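Local structure of putative acetyltransferase Ta0821 (Thermoplasma acidophilum DSM 1728, 3C26) at residues Ser37-Thr42 with Tyr125-Pro130; Tyr63-Ser68 with Met103-Glu108; Pro71-His76 with Leu90-Glu95. The protein is probably an acyltransferase of the GNAT family, transferring an acyl group to a substrate not yet identified. All blocks are in the same frame, centred on the assembly; numbering follows the deposited sequence.

Contact 1 (Ser37-Thr42 with Tyr125-Pro130); sequences SKLADT and YSWNEP. With EDO (1,2-ethanediol), chain H; EDO (1,2-ethanediol), chain I.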
loop_
_atom_site.group_PDB
_atom_site.type_symbol
_atom_site.label_atom_id
_atom_site.label_comp_id
_atom_site.label_asym_id
_atom_site.label_seq_id
_atom_site.Cartn_x
_atom_site.Cartn_y
_atom_site.Cartn_z
ATOM N N SER A 37 10.109 2.671 4.032
ATOM C CA SER A 37 10.332 3.844 3.192
ATOM C C SER A 37 9.368 3.886 2.027
ATOM O O SER A 37 8.814 4.917 1.682
ATOM C CB SER A 37 11.766 3.858 2.627
ATOM O OG SER A 37 12.716 3.764 3.666
ATOM N N LYS A 38 9.163 2.743 1.397
ATOM C CA LYS A 38 8.260 2.687 0.248
ATOM C C LYS A 38 6.837 3.009 0.671
ATOM O O LYS A 38 6.123 3.696 -0.018
ATOM C CB LYS A 38 8.301 1.311 -0.428
ATOM C CG LYS A 38 9.651 0.886 -1.011
ATOM C CD LYS A 38 9.427 -0.403 -1.789
ATOM C CE LYS A 38 10.660 -1.037 -2.403
ATOM N NZ LYS A 38 10.293 -2.365 -3.081
ATOM N N LEU A 39 6.438 2.471 1.803
ATOM C CA LEU A 39 5.089 2.657 2.334
ATOM C C LEU A 39 4.907 4.129 2.717
ATOM O O LEU A 39 3.882 4.772 2.415
ATOM C CB LEU A 39 4.812 1.700 3.497
ATOM C CG LEU A 39 4.658 0.192 3.103
ATOM C CD1 LEU A 39 4.569 -0.777 4.311
ATOM C CD2 LEU A 39 3.444 -0.033 2.145
ATOM N N ALA A 40 5.945 4.692 3.284
ATOM C CA ALA A 40 5.875 6.075 3.786
ATOM C C ALA A 40 5.647 7.062 2.628
ATOM O O ALA A 40 5.004 8.101 2.804
ATOM C CB ALA A 40 7.164 6.444 4.580
ATOM N N ASP A 41 6.168 6.690 1.462
ATOM C CA ASP A 41 6.044 7.492 0.230
ATOM C C ASP A 41 4.623 7.542 -0.288
ATOM O O ASP A 41 4.282 8.411 -1.058
ATOM C CB ASP A 41 6.953 6.959 -0.874
ATOM C CG ASP A 41 8.419 7.256 -0.612
ATOM O OD1 ASP A 41 8.686 8.128 0.233
ATOM O OD2 ASP A 41 9.314 6.606 -1.226
ATOM N N THR A 42 3.784 6.627 0.167
ATOM C CA THR A 42 2.390 6.532 -0.294
ATOM C C THR A 42 1.454 7.498 0.477
ATOM O O THR A 42 0.237 7.515 0.267
ATOM C CB THR A 42 1.837 5.076 -0.275
ATOM O OG1 THR A 42 1.662 4.629 1.058
ATOM C CG2 THR A 42 2.735 4.119 -1.053
ATOM N N TYR A 125 -0.672 5.395 10.303
ATOM C CA TYR A 125 -0.983 4.786 9.002
ATOM C C TYR A 125 -1.478 3.362 9.194
ATOM O O TYR A 125 -0.990 2.640 10.040
ATOM C CB TYR A 125 0.223 4.748 8.091
ATOM C CG TYR A 125 0.628 6.049 7.441
ATOM C CD1 TYR A 125 -0.199 6.671 6.511
ATOM C CD2 TYR A 125 1.874 6.599 7.667
ATOM C CE1 TYR A 125 0.168 7.808 5.895
ATOM C CE2 TYR A 125 2.276 7.736 7.001
ATOM C CZ TYR A 125 1.415 8.349 6.146
ATOM O OH TYR A 125 1.838 9.481 5.452
ATOM N N SER A 126 -2.464 2.984 8.390
ATOM C CA SER A 126 -3.107 1.650 8.441
ATOM C C SER A 126 -2.099 0.511 8.182
ATOM O O SER A 126 -2.303 -0.621 8.601
ATOM C CB SER A 126 -4.200 1.547 7.378
ATOM O OG SER A 126 -3.676 1.825 6.073
ATOM N N TRP A 127 -1.008 0.816 7.487
ATOM C CA TRP A 127 0.042 -0.215 7.183
ATOM C C TRP A 127 1.153 -0.285 8.236
ATOM O O TRP A 127 2.044 -1.140 8.189
ATOM C CB TRP A 127 0.693 0.064 5.820
ATOM C CG TRP A 127 1.174 1.499 5.620
ATOM C CD1 TRP A 127 0.547 2.458 4.857
ATOM C CD2 TRP A 127 2.369 2.105 6.103
ATOM N NE1 TRP A 127 1.243 3.617 4.894
ATOM C CE2 TRP A 127 2.383 3.435 5.625
ATOM C CE3 TRP A 127 3.428 1.669 6.918
ATOM C CZ2 TRP A 127 3.414 4.341 5.932
ATOM C CZ3 TRP A 127 4.474 2.567 7.206
ATOM C CH2 TRP A 127 4.452 3.882 6.720
ATOM N N ASN A 128 1.125 0.648 9.188
ATOM C CA ASN A 128 2.216 0.755 10.164
ATOM C C ASN A 128 1.934 -0.124 11.363
ATOM O O ASN A 128 1.618 0.328 12.448
ATOM C CB ASN A 128 2.500 2.198 10.558
ATOM C CG ASN A 128 3.783 2.327 11.322
ATOM O OD1 ASN A 128 4.424 1.322 11.609
ATOM N ND2 ASN A 128 4.210 3.571 11.615
ATOM N N GLU A 129 2.076 -1.414 11.106
ATOM C CA GLU A 129 1.683 -2.427 12.038
ATOM C C GLU A 129 2.394 -2.323 13.389
ATOM O O GLU A 129 1.751 -2.486 14.408
ATOM C CB GLU A 129 1.859 -3.820 11.450
ATOM C CG GLU A 129 1.137 -4.882 12.223
ATOM C CD GLU A 129 -0.407 -4.807 12.117
ATOM O OE1 GLU A 129 -0.953 -4.142 11.234
ATOM O OE2 GLU A 129 -1.071 -5.454 12.949
ATOM N N PRO A 130 3.735 -2.111 13.402
ATOM C CA PRO A 130 4.430 -1.974 14.692
ATOM C C PRO A 130 3.902 -0.781 15.508
ATOM O O PRO A 130 3.728 -0.864 16.710
ATOM C CB PRO A 130 5.878 -1.746 14.254
ATOM C CG PRO A 130 5.980 -2.525 12.985
ATOM C CD PRO A 130 4.696 -2.225 12.283
HETATM C C1 EDO H . -2.432 -1.822 3.392
HETATM O O1 EDO H . -1.748 -0.735 2.745
HETATM C C2 EDO H . -2.579 -1.523 4.871
HETATM O O2 EDO H . -3.547 -0.497 4.896
HETATM C C1 EDO I . -4.102 -2.909 14.807
HETATM O O1 EDO I . -2.834 -3.550 14.584
HETATM C C2 EDO I . -4.853 -3.581 15.941
HETATM O O2 EDO I . -4.060 -3.472 17.117
HETATM O O HOH W 1 4.551 9.654 5.031
HETATM O O HOH W 2 -0.062 5.433 3.054
#
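Leu39 sets its CB over the six-membered ring of Trp127, 3.5 Å from CB to the ring centroid and 7° off the ring normal, a CH-pi contact over the middle of the face. With CG anti to its own carbonyl carbon, Leu39 runs on past the indole in the opposite sense, and its CD1 reaches Trp127 CE3 at 3.8 Å. The opposite face of the indole carries Tyr125 CB, displaced toward the rim, so the ring is sandwiched. Trp127 gets there by folding CG between its backbone N and carbonyl carbon (chi1 50°). It sits in the turn that leads from strand 119-125 to helix 129-138 of the GNAT core, against the end of helix 31-40, and Tyr36 adds an edge-to-face ring. In the indole plane a water takes the NE1 hydrogen, 2.9 Å from Trp127 NE1, and donates to Thr42 OG1. That hydroxyl gives its own proton to a lone pair of Leu39 O, 2.6 Å from Thr42 OG1. An alanine in place of Trp127 would probably open a gap beneath Leu39 CB and leave this water without its indole donor. Tyr125 OH, which accepts from Met45 N, donates to a second water that in turn donates to Ala40 O. Lys38 NZ forms a salt bridge with Glu129 OE1 of the second subunit.

Contact 2 (Tyr63-Ser68 with Met103-Glu108); sequences YVLRVS and MSIMQE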
loop_
_atom_site.group_PDB
_atom_site.type_symbol
_atom_site.label_atom_id
_atom_site.label_comp_id
_atom_site.label_asym_id
_atom_site.label_seq_id
_atom_site.Cartn_x
_atom_site.Cartn_y
_atom_site.Cartn_z
ATOM N N TYR A 63 9.415 17.233 22.748
ATOM C CA TYR A 63 10.092 16.579 23.867
ATOM C C TYR A 63 10.965 15.477 23.311
ATOM O O TYR A 63 10.699 14.909 22.233
ATOM C CB TYR A 63 9.082 16.053 24.895
ATOM C CG TYR A 63 8.541 17.182 25.740
ATOM C CD1 TYR A 63 7.604 18.068 25.232
ATOM C CD2 TYR A 63 8.994 17.387 27.013
ATOM C CE1 TYR A 63 7.158 19.140 25.987
ATOM C CE2 TYR A 63 8.554 18.446 27.761
ATOM C CZ TYR A 63 7.641 19.307 27.254
ATOM O OH TYR A 63 7.223 20.356 28.044
ATOM N N VAL A 64 12.022 15.198 24.051
ATOM C CA VAL A 64 13.015 14.221 23.637
ATOM C C VAL A 64 13.424 13.277 24.731
ATOM O O VAL A 64 13.250 13.541 25.926
ATOM C CB VAL A 64 14.306 14.896 23.060
ATOM C CG1 VAL A 64 13.951 15.743 21.802
ATOM C CG2 VAL A 64 15.048 15.736 24.128
ATOM N N LEU A 65 13.895 12.124 24.276
ATOM C CA LEU A 65 14.650 11.206 25.102
ATOM C C LEU A 65 16.105 11.551 24.869
ATOM O O LEU A 65 16.535 11.749 23.723
ATOM C CB LEU A 65 14.368 9.735 24.781
ATOM C CG LEU A 65 13.076 9.136 25.324
ATOM C CD1 LEU A 65 13.072 7.645 24.985
ATOM C CD2 LEU A 65 12.983 9.319 26.751
ATOM N N ARG A 66 16.855 11.658 25.962
ATOM C CA ARG A 66 18.279 11.983 25.891
ATOM C C ARG A 66 19.141 10.905 26.501
ATOM O O ARG A 66 18.806 10.327 27.527
ATOM C CB ARG A 66 18.625 13.261 26.672
ATOM C CG ARG A 66 17.923 14.506 26.217
ATOM C CD ARG A 66 18.583 15.717 26.874
ATOM N NE ARG A 66 17.773 16.877 26.598
ATOM C CZ ARG A 66 17.906 17.627 25.523
ATOM N NH1 ARG A 66 18.860 17.358 24.665
ATOM N NH2 ARG A 66 17.095 18.647 25.326
ATOM N N VAL A 67 20.257 10.679 25.827
ATOM C CA VAL A 67 21.334 9.824 26.302
ATOM C C VAL A 67 22.556 10.724 26.482
ATOM O O VAL A 67 23.073 11.303 25.538
ATOM C CB VAL A 67 21.654 8.719 25.325
ATOM C CG1 VAL A 67 22.963 8.033 25.731
ATOM C CG2 VAL A 67 20.429 7.718 25.205
ATOM N N SER A 68 22.986 10.862 27.727
ATOM C CA SER A 68 24.115 11.730 28.050
ATOM C C SER A 68 23.980 13.093 27.368
ATOM O O SER A 68 24.913 13.606 26.744
ATOM C CB SER A 68 25.434 11.061 27.664
ATOM O OG SER A 68 25.418 9.665 27.988
HETATM N N MSE A 103 8.239 3.082 22.296
HETATM C CA MSE A 103 7.482 2.747 23.476
HETATM C C MSE A 103 7.860 3.575 24.702
HETATM O O MSE A 103 7.005 4.048 25.423
HETATM C CB MSE A 103 7.703 1.293 23.754
HETATM C CG MSE A 103 7.589 0.935 25.180
HETATM SE SE MSE A 103 6.792 -0.764 25.075
HETATM C CE MSE A 103 5.055 0.131 24.835
ATOM N N SER A 104 9.145 3.814 24.884
ATOM C CA SER A 104 9.622 4.518 26.085
ATOM C C SER A 104 9.189 5.934 26.038
ATOM O O SER A 104 8.768 6.473 27.020
ATOM C CB SER A 104 11.142 4.501 26.232
ATOM O OG SER A 104 11.606 3.153 26.290
ATOM N N ILE A 105 9.323 6.552 24.889
ATOM C CA ILE A 105 8.947 7.971 24.782
ATOM C C ILE A 105 7.444 8.125 24.955
ATOM O O ILE A 105 7.003 9.061 25.545
ATOM C CB ILE A 105 9.473 8.697 23.509
ATOM C CG1 ILE A 105 9.510 10.190 23.835
ATOM C CG2 ILE A 105 8.650 8.367 22.214
ATOM C CD1 ILE A 105 10.345 11.002 22.894
HETATM N N MSE A 106 6.676 7.167 24.484
HETATM C CA MSE A 106 5.202 7.196 24.635
HETATM C C MSE A 106 4.794 7.003 26.101
HETATM O O MSE A 106 3.878 7.684 26.647
HETATM C CB MSE A 106 4.526 6.118 23.763
HETATM C CG MSE A 106 4.534 6.452 22.261
HETATM SE SE MSE A 106 3.462 8.069 21.909
HETATM C CE MSE A 106 1.795 7.419 22.705
ATOM N N GLN A 107 5.461 6.066 26.754
ATOM C CA GLN A 107 5.208 5.863 28.205
ATOM C C GLN A 107 5.570 7.113 29.032
ATOM O O GLN A 107 4.855 7.480 29.961
ATOM C CB GLN A 107 5.924 4.642 28.741
ATOM C CG GLN A 107 5.496 3.358 28.086
ATOM C CD GLN A 107 6.301 2.167 28.561
ATOM O OE1 GLN A 107 7.525 2.102 28.366
ATOM N NE2 GLN A 107 5.628 1.208 29.131
ATOM N N GLU A 108 6.686 7.759 28.701
ATOM C CA GLU A 108 7.051 8.974 29.408
ATOM C C GLU A 108 6.027 10.027 29.123
ATOM O O GLU A 108 5.638 10.791 30.007
ATOM C CB GLU A 108 8.412 9.499 28.967
ATOM C CG GLU A 108 9.500 8.589 29.292
ATOM C CD GLU A 108 9.909 8.665 30.745
ATOM O OE1 GLU A 108 9.453 9.581 31.475
ATOM O OE2 GLU A 108 10.726 7.808 31.151
#
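Tyr63 meets Ile105 through its carbonyl oxygen, 4.0 Å from Tyr63 O to Ile105 CD1, while its ring leads away to the rings of Phe8, nearly parallel to it, and Phe112, more steeply inclined. The other flat group of the strand, the Arg66 guanidinium, has Val64 CG2 over the centre of one face, 3.6 Å above the plane; NE and NH2 form salt bridges with Asp9 and Asp15, while NH1 bonds to Gly69 O. Both lie on strand 62-67 of the central GNAT sheet, against which helix 101-113 is laid. In GNAT relatives this helix starts at the loop that holds the pyrophosphate of coenzyme A, and the same role is likely here. The axes of segments 63-67 and 103-108 come within 9.1 Å at 124°, so the helix runs slantwise across the strand.

Leu65 carries the contact. Its CG is anti to the carbonyl carbon (chi1 -78°), which sets Leu65 CG 4.0 Å from Ile105 CG1. The leucine and isoleucine overlap side by side, one running toward the helix and the other toward the strand. Ile105 has CG1 anti to its backbone N (chi1 -157°), and CD1 beyond it lies over the strand backbone near Leu65 N. Phe8 and Leu90 pack on the same isoleucine, which is buried. Ser104 offers only its CB to the strand, since its hydroxyl bonds to Arg100 O one turn earlier. At the margin the aliphatic part of Glu108 is grazed, with Leu65 CD2 4.4 Å from Glu108 CG. The other methyl, Leu65 CD1, rests 3.9 Å from Ser104 CB.

Contact 3 (Pro71-His76 with Leu90-Glu95); sequences PVATIH and LRVHPE. With NO3 (nitrate ion), chain B; EDO (1,2-ethanediol), chain E.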
loop_
_atom_site.group_PDB
_atom_site.type_symbol
_atom_site.label_atom_id
_atom_site.label_comp_id
_atom_site.label_asym_id
_atom_site.label_seq_id
_atom_site.Cartn_x
_atom_site.Cartn_y
_atom_site.Cartn_z
ATOM N N PRO A 71 20.038 14.183 22.235
ATOM C CA PRO A 71 18.697 13.704 21.890
ATOM C C PRO A 71 18.721 12.461 20.998
ATOM O O PRO A 71 19.509 12.412 20.052
ATOM C CB PRO A 71 18.078 14.883 21.159
ATOM C CG PRO A 71 19.223 15.663 20.627
ATOM C CD PRO A 71 20.342 15.484 21.616
ATOM N N VAL A 72 17.883 11.456 21.322
ATOM C CA VAL A 72 17.833 10.225 20.502
ATOM C C VAL A 72 16.427 9.920 19.899
ATOM O O VAL A 72 16.268 9.104 18.985
ATOM C CB VAL A 72 18.434 8.968 21.266
ATOM C CG1 VAL A 72 19.920 9.216 21.686
ATOM C CG2 VAL A 72 17.557 8.572 22.466
ATOM N N ALA A 73 15.427 10.623 20.408
ATOM C CA ALA A 73 14.021 10.456 19.960
ATOM C C ALA A 73 13.234 11.730 20.221
ATOM O O ALA A 73 13.547 12.531 21.151
ATOM C CB ALA A 73 13.344 9.297 20.669
ATOM N N THR A 74 12.216 11.930 19.395
ATOM C CA THR A 74 11.317 13.070 19.581
ATOM C C THR A 74 9.890 12.619 19.679
ATOM O O THR A 74 9.500 11.550 19.177
ATOM C CB THR A 74 11.388 14.073 18.377
ATOM O OG1 THR A 74 10.972 13.416 17.151
ATOM C CG2 THR A 74 12.790 14.641 18.196
ATOM N N ILE A 75 9.113 13.448 20.362
ATOM C CA ILE A 75 7.663 13.382 20.299
ATOM C C ILE A 75 7.133 14.826 20.343
ATOM O O ILE A 75 7.613 15.638 21.143
ATOM C CB ILE A 75 7.014 12.532 21.450
ATOM C CG1 ILE A 75 5.515 12.389 21.251
ATOM C CG2 ILE A 75 7.178 13.221 22.811
ATOM C CD1 ILE A 75 5.116 11.337 20.343
ATOM N N HIS A 76 6.156 15.123 19.472
ATOM C CA HIS A 76 5.445 16.414 19.493
ATOM C C HIS A 76 4.120 16.280 20.266
ATOM O O HIS A 76 3.431 15.287 20.152
ATOM C CB HIS A 76 5.174 16.913 18.063
ATOM C CG HIS A 76 4.380 18.191 17.994
ATOM N ND1 HIS A 76 3.153 18.283 17.357
ATOM C CD2 HIS A 76 4.648 19.428 18.480
ATOM C CE1 HIS A 76 2.698 19.522 17.480
ATOM N NE2 HIS A 76 3.591 20.236 18.145
ATOM N N LEU A 90 6.652 11.370 16.110
ATOM C CA LEU A 90 7.521 10.347 16.757
ATOM C C LEU A 90 8.646 9.891 15.806
ATOM O O LEU A 90 8.438 9.219 14.786
ATOM C CB LEU A 90 6.702 9.137 17.309
ATOM C CG LEU A 90 7.387 8.335 18.440
ATOM C CD1 LEU A 90 6.385 7.348 19.109
ATOM C CD2 LEU A 90 8.656 7.553 17.967
ATOM N N ARG A 91 9.853 10.297 16.177
ATOM C CA ARG A 91 11.074 10.030 15.391
ATOM C C ARG A 91 12.218 9.617 16.273
ATOM O O ARG A 91 12.306 9.981 17.429
ATOM C CB ARG A 91 11.447 11.254 14.545
ATOM C CG ARG A 91 10.420 11.501 13.457
ATOM C CD ARG A 91 10.791 12.659 12.537
ATOM N NE ARG A 91 9.815 12.816 11.468
ATOM C CZ ARG A 91 9.998 13.549 10.371
ATOM N NH1 ARG A 91 11.109 14.243 10.186
ATOM N NH2 ARG A 91 9.088 13.552 9.422
ATOM N N VAL A 92 13.072 8.786 15.696
ATOM C CA VAL A 92 14.238 8.275 16.368
ATOM C C VAL A 92 15.473 8.459 15.451
ATOM O O VAL A 92 15.409 8.490 14.186
ATOM C CB VAL A 92 14.084 6.774 16.777
ATOM C CG1 VAL A 92 12.756 6.537 17.612
ATOM C CG2 VAL A 92 14.140 5.845 15.536
ATOM N N HIS A 93 16.592 8.618 16.130
ATOM C CA HIS A 93 17.869 8.633 15.466
ATOM C C HIS A 93 18.013 7.277 14.736
ATOM O O HIS A 93 17.623 6.247 15.248
ATOM C CB HIS A 93 18.997 8.821 16.469
ATOM C CG HIS A 93 20.343 8.760 15.825
ATOM N ND1 HIS A 93 20.992 7.571 15.567
ATOM C CD2 HIS A 93 21.121 9.737 15.297
ATOM C CE1 HIS A 93 22.139 7.825 14.963
ATOM N NE2 HIS A 93 22.242 9.130 14.783
ATOM N N PRO A 94 18.590 7.269 13.533
ATOM C CA PRO A 94 18.548 6.038 12.742
ATOM C C PRO A 94 19.291 4.840 13.322
ATOM O O PRO A 94 18.963 3.698 13.016
ATOM C CB PRO A 94 19.127 6.465 11.408
ATOM C CG PRO A 94 18.991 7.897 11.391
ATOM C CD PRO A 94 19.146 8.378 12.770
ATOM N N GLU A 95 20.230 5.109 14.203
ATOM C CA GLU A 95 20.979 4.035 14.930
ATOM C C GLU A 95 20.118 3.281 15.924
ATOM O O GLU A 95 20.502 2.227 16.416
ATOM C CB GLU A 95 22.141 4.637 15.730
ATOM C CG GLU A 95 23.218 5.164 14.888
ATOM C CD GLU A 95 24.192 4.090 14.513
ATOM O OE1 GLU A 95 24.951 3.646 15.423
ATOM O OE2 GLU A 95 24.209 3.703 13.311
HETATM N N NO3 B . 6.422 11.603 11.083
HETATM O O1 NO3 B . 7.303 11.853 12.099
HETATM O O2 NO3 B . 6.846 11.660 9.796
HETATM O O3 NO3 B . 5.145 11.215 11.354
HETATM C C1 EDO E . -0.073 16.932 15.762
HETATM O O1 EDO E . 0.338 18.291 15.714
HETATM C C2 EDO E . 1.093 16.064 15.374
HETATM O O2 EDO E . 2.145 16.220 16.296
#
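Arg91 O is gripped by two neighbouring residues of the facing strand: Thr74 N donates a hydrogen bond to it at 2.8 Å, and Ala73 CA makes a CA-H...O contact at 3.1 Å. Thr74 and Arg91 form a hydrogen-bonded antiparallel pair, completed by a longer bond from Arg91 N to Thr74 O of 3.3 Å; Leu90 CA also points its hydrogen at that oxygen. Beyond the pair, His93 N donates to Val72 O at 2.9 Å with an almost straight N-H...O angle of 172°, just where strand 85-92 gives out. Strands 70-79 and 85-92 make the beta hairpin of the GNAT core, and in relatives the second of them borders the acetyl-coenzyme A cleft.

On one face of the hairpin the side chains of Thr74 and Arg91 run alongside one another in the same direction. Thr74 OG1 is turned between the backbone N and the carbonyl carbon (chi1 62°), which sets it 3.4 Å from Arg91 CB; its hydroxyl bonds to Gly89 O. The arginine then runs extended from CG to NE, and a nitrate ion, probably from the crystallisation liquor, lies at the guanidinium edge with its N near that plane: Arg91 NE to nitrate O1 is 2.8 Å and Arg91 NH2 to nitrate O2 is 3.0 Å. Asp50 takes NH1 in a salt bridge, so the charge is probably shared between the two anions. On the face covered by helix 101-113, Ala73 CB packs on Val92 CG1, a non-hydrogen-bonded pair, and Ile75 CD1 crosses Leu90 at an angle, 4.1 Å from Leu90 CB.

Overall arrangement
Contacts 2 and 3 are adjoining parts of one layered unit, with centres about 8 Å apart. Their strands 62-67 and 70-79 are sheet neighbours, probably bonded by Val72 N to Leu65 O at 2.8 Å and Ile75 N to Tyr63 O at 2.9 Å, and Ile105 of contact 2 packs on the backbone of Thr74 in contact 3. Contact 1 stands apart, its centre about 17 Å from that of contact 3 and 23 Å from that of contact 2, although its loop encloses both along the chain. Strands 85-92 and 119-125, which lead into contacts 3 and 1, run parallel; in GNAT relatives the acetyl-coenzyme A site lies where these two strands splay apart.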